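Local coordinates for polyphosphate kinase (Porphyromonas gingivalis, PDB 2O8R) that catalyses the reversible transfer of the terminal phosphate of ATP onto a polyphosphate chain, as a PPK1-family polyphosphate kinase, at the interface of chains A and B. Residues are numbered along the deposited sequence; one frame, centred on the assembly and turned at random. Chains: chain A/B, Polyphosphate kinase.

Contact 1: the interface of chains A and B. Residues chain A 154-156, 240-242; chain B 136, 140, 219.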
ATOM      1  N   ARG A 154      19.170 -24.870 -11.975  1.00 60.01           N
ATOM      2  CA  ARG A 154      17.791 -24.880 -11.488  1.00 62.85           C
ATOM      3  C   ARG A 154      17.196 -23.474 -11.567  1.00 78.70           C
ATOM      4  O   ARG A 154      17.874 -22.489 -11.258  1.00 83.65           O
ATOM      5  CB  ARG A 154      17.776 -25.340 -10.034  1.00 61.92           C
ATOM      6  CG  ARG A 154      16.528 -26.080  -9.616  1.00 72.39           C
ATOM      7  CD  ARG A 154      16.680 -26.735  -8.239  1.00 64.83           C
ATOM      8  NE  ARG A 154      17.946 -27.449  -8.080  1.00 89.85           N
ATOM      9  CZ  ARG A 154      18.182 -28.371  -7.149  1.00100.07           C
ATOM     10  NH1 ARG A 154      17.228 -28.711  -6.292  1.00113.38           N
ATOM     11  NH2 ARG A 154      19.372 -28.957  -7.077  1.00100.40           N
ATOM     12  N   THR A 155      15.938 -23.375 -11.990  1.00 77.71           N
ATOM     13  CA  THR A 155      15.228 -22.091 -12.005  1.00 82.50           C
ATOM     14  C   THR A 155      13.828 -22.240 -11.442  1.00 79.85           C
ATOM     15  O   THR A 155      13.244 -23.317 -11.495  1.00 90.20           O
ATOM     16  CB  THR A 155      15.121 -21.462 -13.423  1.00 79.14           C
ATOM     17  OG1 THR A 155      14.751 -22.463 -14.376  1.00 86.23           O
ATOM     18  CG2 THR A 155      16.434 -20.812 -13.843  1.00 83.26           C
ATOM     19  N   PHE A 156      13.302 -21.146 -10.906  1.00 81.01           N
ATOM     20  CA  PHE A 156      11.961 -21.106 -10.339  1.00 67.80           C
ATOM     21  C   PHE A 156      11.045 -20.325 -11.273  1.00 69.08           C
ATOM     22  O   PHE A 156      11.488 -19.418 -11.973  1.00 75.49           O
ATOM     23  CB  PHE A 156      12.009 -20.409  -8.981  1.00 63.87           C
ATOM     24  CG  PHE A 156      10.779 -20.600  -8.154  1.00 74.73           C
ATOM     25  CD1 PHE A 156      10.601 -21.764  -7.413  1.00 73.11           C
ATOM     26  CD2 PHE A 156       9.798 -19.617  -8.103  1.00 73.51           C
ATOM     27  CE1 PHE A 156       9.463 -21.950  -6.646  1.00 45.70           C
ATOM     28  CE2 PHE A 156       8.658 -19.792  -7.326  1.00 80.16           C
ATOM     29  CZ  PHE A 156       8.492 -20.961  -6.594  1.00 70.63           C
ATOM     30  N   LEU A 240       7.419 -21.558  -2.961  1.00 95.36           N
ATOM     31  CA  LEU A 240       8.552 -22.105  -2.211  1.00 91.64           C
ATOM     32  C   LEU A 240       9.264 -23.193  -3.015  1.00 82.30           C
ATOM     33  O   LEU A 240       8.684 -23.753  -3.942  1.00 70.73           O
ATOM     34  CB  LEU A 240       8.063 -22.659  -0.865  1.00 95.64           C
ATOM     35  CG  LEU A 240       7.166 -23.906  -0.868  1.00 93.88           C
ATOM     36  CD1 LEU A 240       7.939 -25.115  -0.360  1.00105.46           C
ATOM     37  CD2 LEU A 240       5.919 -23.699  -0.024  1.00 82.18           C
ATOM     38  N   LEU A 241      10.513 -23.488  -2.664  1.00 80.44           N
ATOM     39  CA  LEU A 241      11.212 -24.662  -3.211  1.00 90.60           C
ATOM     40  C   LEU A 241      11.314 -25.755  -2.146  1.00 99.16           C
ATOM     41  O   LEU A 241      11.515 -25.462  -0.965  1.00110.49           O
ATOM     42  CB  LEU A 241      12.614 -24.297  -3.744  1.00 87.49           C
ATOM     43  CG  LEU A 241      13.511 -25.436  -4.274  1.00 79.74           C
ATOM     44  CD1 LEU A 241      12.867 -26.181  -5.456  1.00 58.47           C
ATOM     45  CD2 LEU A 241      14.913 -24.962  -4.643  1.00 66.64           C
ATOM     46  N   LEU A 242      11.172 -27.011  -2.565  1.00101.96           N
ATOM     47  CA  LEU A 242      11.356 -28.147  -1.657  1.00104.75           C
ATOM     48  C   LEU A 242      12.831 -28.436  -1.338  1.00105.01           C
ATOM     49  O   LEU A 242      13.725 -28.184  -2.154  1.00100.09           O
ATOM     50  CB  LEU A 242      10.649 -29.395  -2.202  1.00 98.30           C
ATOM     51  CG  LEU A 242       9.238 -29.753  -1.699  1.00 86.05           C
ATOM     52  CD1 LEU A 242       8.654 -28.746  -0.696  1.00 70.48           C
ATOM     53  CD2 LEU A 242       8.297 -29.974  -2.890  1.00 88.31           C
TER
ATOM     54  N   HIS B 136      15.540 -21.482   0.527  1.00 54.74           N
ATOM     55  CA  HIS B 136      14.557 -22.172  -0.342  1.00 56.48           C
ATOM     56  C   HIS B 136      13.242 -21.450  -0.444  1.00 48.66           C
ATOM     57  O   HIS B 136      12.736 -21.257  -1.535  1.00 60.20           O
ATOM     58  CB  HIS B 136      14.236 -23.587   0.143  1.00 51.76           C
ATOM     59  CG  HIS B 136      15.299 -24.594  -0.156  1.00 57.27           C
ATOM     60  ND1 HIS B 136      16.375 -24.811   0.677  1.00 52.35           N
ATOM     61  CD2 HIS B 136      15.438 -25.466  -1.180  1.00 58.26           C
ATOM     62  CE1 HIS B 136      17.136 -25.764   0.173  1.00 50.98           C
ATOM     63  NE2 HIS B 136      16.591 -26.175  -0.955  1.00 48.59           N
ATOM     64  N   PHE B 140      15.198 -18.131  -2.903  1.00 58.66           N
ATOM     65  CA  PHE B 140      15.195 -18.820  -4.188  1.00 56.64           C
ATOM     66  C   PHE B 140      14.116 -18.309  -5.150  1.00 59.90           C
ATOM     67  O   PHE B 140      14.449 -17.855  -6.242  1.00 59.03           O
ATOM     68  CB  PHE B 140      15.153 -20.346  -4.019  1.00 54.43           C
ATOM     69  CG  PHE B 140      15.277 -21.103  -5.313  1.00 60.25           C
ATOM     70  CD1 PHE B 140      16.518 -21.282  -5.912  1.00 62.23           C
ATOM     71  CD2 PHE B 140      14.151 -21.637  -5.934  1.00 64.50           C
ATOM     72  CE1 PHE B 140      16.640 -21.982  -7.109  1.00 65.64           C
ATOM     73  CE2 PHE B 140      14.268 -22.344  -7.132  1.00 71.71           C
ATOM     74  CZ  PHE B 140      15.513 -22.513  -7.722  1.00 54.04           C
ATOM     75  N   VAL B 219      22.380 -25.438  -4.898  1.00 60.62           N
ATOM     76  CA  VAL B 219      20.985 -25.741  -5.204  1.00 50.36           C
ATOM     77  C   VAL B 219      20.569 -25.065  -6.510  1.00 58.92           C
ATOM     78  O   VAL B 219      19.719 -25.576  -7.240  1.00 72.26           O
ATOM     79  CB  VAL B 219      19.974 -25.490  -4.026  1.00 45.72           C
ATOM     80  CG1 VAL B 219      20.668 -25.477  -2.677  1.00 38.70           C
ATOM     81  CG2 VAL B 219      19.166 -24.251  -4.229  1.00 52.56           C
TER
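B:Phe140 pushes its ring between A:Leu241 and A:Phe156, forming the apolar centre of this patch between two copies of a PPK1-family kinase. Methyl CD2 of A:Leu241 lies over one face of the ring, 3.7 Å from its centroid and offset toward the rim, a CH-pi contact. A branched aliphatic side chain suits the place because a methyl can rest on the pi face while the rest of the group turns to other neighbours: the same CD2 also touches CD2 of the B:His136 imidazole at 3.5 Å. In A:Leu241, CG is anti to the backbone N (chi1 176°), which turns methyl CD2 onto the B:Phe140 ring.

On the CD2-CE2 side of the B:Phe140 ring comes A:Phe156, whose CB packs 3.5 Å from CE2 of B:Phe140. CD1 of A:Phe156 follows at 3.7 Å from the same CE2, so the beginning of one aromatic side chain meets the outer part of the other. A flat phenylalanine suits this central place, since B:Phe140 can offer a face to the leucine and its rim to A:Phe156.

Polar groups frame this apolar centre. B:His136, near the end of helix 125-139, offers its backbone carbonyl to the amide N of A:Leu241 in a weak hydrogen bond, O to N 3.3 Å. A:Leu241 CB lies in plane at the edge of its imidazole, while carbon CD2 lies 3.4 Å from the carbonyl O of A:Leu242.

At the other side of the patch, A:Arg154 lays its chain, bent at chi3 (-46°), against the carbonyl O of B:Val219 near the end of helix 209-220. A long, partly apolar arginine suits this edge, its methylenes packing while its charged tip reaches on. The helix-end carbonyl of B:Val219 might attract the guanidinium electrostatically, but NE points its N-H elsewhere and makes no hydrogen bond to it. B:Val219 CA lies over one guanidinium face, toward the rim and 4.0 Å above its plane.

Contact 2: the interface of chains A and B. Residues chain A 144, 146, 155, 183; chain B 144-146.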
ATOM      1  N   TYR A 144      15.340 -10.579 -17.274  1.00 64.16           N
ATOM      2  CA  TYR A 144      16.380 -11.497 -16.854  1.00 51.44           C
ATOM      3  C   TYR A 144      16.353 -12.688 -17.797  1.00 45.68           C
ATOM      4  O   TYR A 144      15.641 -13.652 -17.542  1.00 55.36           O
ATOM      5  CB  TYR A 144      16.129 -11.971 -15.439  1.00 38.55           C
ATOM      6  CG  TYR A 144      16.195 -10.882 -14.417  1.00 44.82           C
ATOM      7  CD1 TYR A 144      17.367 -10.618 -13.736  1.00 42.09           C
ATOM      8  CD2 TYR A 144      15.068 -10.128 -14.102  1.00 70.54           C
ATOM      9  CE1 TYR A 144      17.424  -9.616 -12.767  1.00 61.19           C
ATOM     10  CE2 TYR A 144      15.111  -9.129 -13.145  1.00 45.01           C
ATOM     11  CZ  TYR A 144      16.286  -8.877 -12.482  1.00 60.26           C
ATOM     12  OH  TYR A 144      16.322  -7.872 -11.547  1.00 56.16           O
HETATM   13  N   MSE A 146      16.903 -15.986 -19.211  1.00 50.97           N
HETATM   14  CA  MSE A 146      17.361 -17.220 -18.596  1.00 60.72           C
HETATM   15  C   MSE A 146      17.310 -18.374 -19.559  1.00 56.50           C
HETATM   16  O   MSE A 146      16.225 -18.860 -19.887  1.00 65.39           O
HETATM   17  CB  MSE A 146      16.513 -17.556 -17.384  1.00 48.52           C
HETATM   18  CG  MSE A 146      16.691 -16.579 -16.249  1.00 73.56           C
HETATM   19 SE   MSE A 146      15.419 -16.931 -14.829  1.00 84.80          SE
HETATM   20  CE  MSE A 146      13.774 -16.332 -15.701  1.00 35.91           C
ATOM     21  N   THR A 155      15.938 -23.375 -11.990  1.00 77.71           N
ATOM     22  CA  THR A 155      15.228 -22.091 -12.005  1.00 82.50           C
ATOM     23  C   THR A 155      13.828 -22.240 -11.442  1.00 79.85           C
ATOM     24  O   THR A 155      13.244 -23.317 -11.495  1.00 90.20           O
ATOM     25  CB  THR A 155      15.121 -21.462 -13.423  1.00 79.14           C
ATOM     26  OG1 THR A 155      14.751 -22.463 -14.376  1.00 86.23           O
ATOM     27  CG2 THR A 155      16.434 -20.812 -13.843  1.00 83.26           C
ATOM     28  N   ASN A 183      11.035 -13.078 -18.065  1.00 32.59           N
ATOM     29  CA  ASN A 183      10.040 -12.482 -17.200  1.00 39.19           C
ATOM     30  C   ASN A 183       9.286 -11.398 -17.920  1.00 38.01           C
ATOM     31  O   ASN A 183       9.843 -10.703 -18.764  1.00 56.46           O
ATOM     32  CB  ASN A 183      10.717 -11.890 -15.961  1.00 25.79           C
ATOM     33  CG  ASN A 183      11.951 -11.075 -16.298  1.00 36.60           C
ATOM     34  OD1 ASN A 183      12.721 -11.422 -17.193  1.00 63.29           O
ATOM     35  ND2 ASN A 183      12.144  -9.984 -15.585  1.00 61.52           N
TER
ATOM     36  N   TYR B 144      16.867 -15.009 -10.316  1.00 54.04           N
ATOM     37  CA  TYR B 144      16.872 -15.276 -11.757  1.00 56.31           C
ATOM     38  C   TYR B 144      18.247 -15.746 -12.224  1.00 43.39           C
ATOM     39  O   TYR B 144      19.026 -14.955 -12.748  1.00 65.47           O
ATOM     40  CB  TYR B 144      16.484 -14.040 -12.561  1.00 40.10           C
ATOM     41  CG  TYR B 144      15.125 -13.431 -12.292  1.00 51.32           C
ATOM     42  CD1 TYR B 144      13.986 -13.919 -12.920  1.00 50.28           C
ATOM     43  CD2 TYR B 144      14.994 -12.310 -11.469  1.00 68.84           C
ATOM     44  CE1 TYR B 144      12.742 -13.342 -12.703  1.00 63.22           C
ATOM     45  CE2 TYR B 144      13.756 -11.716 -11.256  1.00 56.33           C
ATOM     46  CZ  TYR B 144      12.633 -12.234 -11.875  1.00 58.37           C
ATOM     47  OH  TYR B 144      11.399 -11.652 -11.669  1.00 50.71           O
ATOM     48  N   PRO B 145      18.550 -17.037 -12.055  1.00 56.01           N
ATOM     49  CA  PRO B 145      19.868 -17.504 -12.468  1.00 55.86           C
ATOM     50  C   PRO B 145      20.018 -17.471 -13.988  1.00 65.31           C
ATOM     51  O   PRO B 145      19.289 -18.170 -14.712  1.00 55.39           O
ATOM     52  CB  PRO B 145      19.912 -18.951 -11.959  1.00 54.19           C
ATOM     53  CG  PRO B 145      18.743 -19.095 -11.034  1.00 61.82           C
ATOM     54  CD  PRO B 145      17.722 -18.128 -11.519  1.00 62.06           C
HETATM   55  N   MSE B 146      20.948 -16.642 -14.455  1.00 64.04           N
HETATM   56  CA  MSE B 146      21.243 -16.531 -15.877  1.00 71.74           C
HETATM   57  C   MSE B 146      22.683 -16.938 -16.150  1.00 66.60           C
HETATM   58  O   MSE B 146      23.606 -16.333 -15.605  1.00 72.55           O
HETATM   59  CB  MSE B 146      21.054 -15.090 -16.338  1.00 59.83           C
HETATM   60  CG  MSE B 146      19.779 -14.432 -15.860  1.00 72.08           C
HETATM   61 SE   MSE B 146      19.990 -12.502 -15.798  1.00 84.72          SE
HETATM   62  CE  MSE B 146      20.729 -12.250 -13.994  1.00 45.36           C
TER
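This is a homotypic, almost wholly apolar patch in which like residues of two PPK1 chains meet in an approximately reciprocal way, although the whole interface is not an exact two-fold; it joins the two copies of the deposited assembly, a pairing that may be the biological dimer. At its centre the phenol rings of A:Tyr144 and B:Tyr144 stack face to face, their centroids 4.0 Å apart and their planes only 8° from parallel. CD2 of B:Tyr144 sits over the middle of the A:Tyr144 ring, whereas CD2 of A:Tyr144 falls nearer the rim of its partner. The two side chains arrive at about a right angle to each other, each with CG anti to the carbonyl carbon (chi1 -64° in A:Tyr144). Broad, flat tyrosine faces suit such a self-pairing.

Selenomethionines A:Met146 and B:Met146, bent at chi3, reach across reciprocally. CE of B:Met146 touches CD1 of A:Tyr144 at 3.7 Å, in plane at the ring edge; the selenium of A:Met146, standing in for the natural sulfur, takes an edge of B:Tyr144. Methionine's flexible chain suits filling in around rigid rings, and the two CG atoms meet at 3.8 Å. Beside them, CG2 of A:Thr155 packs on CD of B:Pro145.

A:Asn183, at the end of strand 178-183, brushes CE1 of B:Tyr144 with its CB; its OD1 accepts a hydrogen bond from A:Tyr144 N at 2.8 Å, which may steady the backbone that carries the stacked ring.

The C-alpha centres of contact 1 and contact 2 lie about 12 Å apart, and A:Thr155 belongs to both. Apart from B:Val219, the B-side residues follow one another along the chain, from helix 125-139 through the short helical turn 140-142 to strand 146-147, so the patches form neighbouring parts of one continuous interface. Contact 1 pairs different surfaces of the two chains, whereas contact 2 pairs like with like in a roughly reciprocal way. Their centres are about 35 and 41 Å from A:His439, the predicted phosphohistidine site, which suggests a role in assembly rather than direct chemistry.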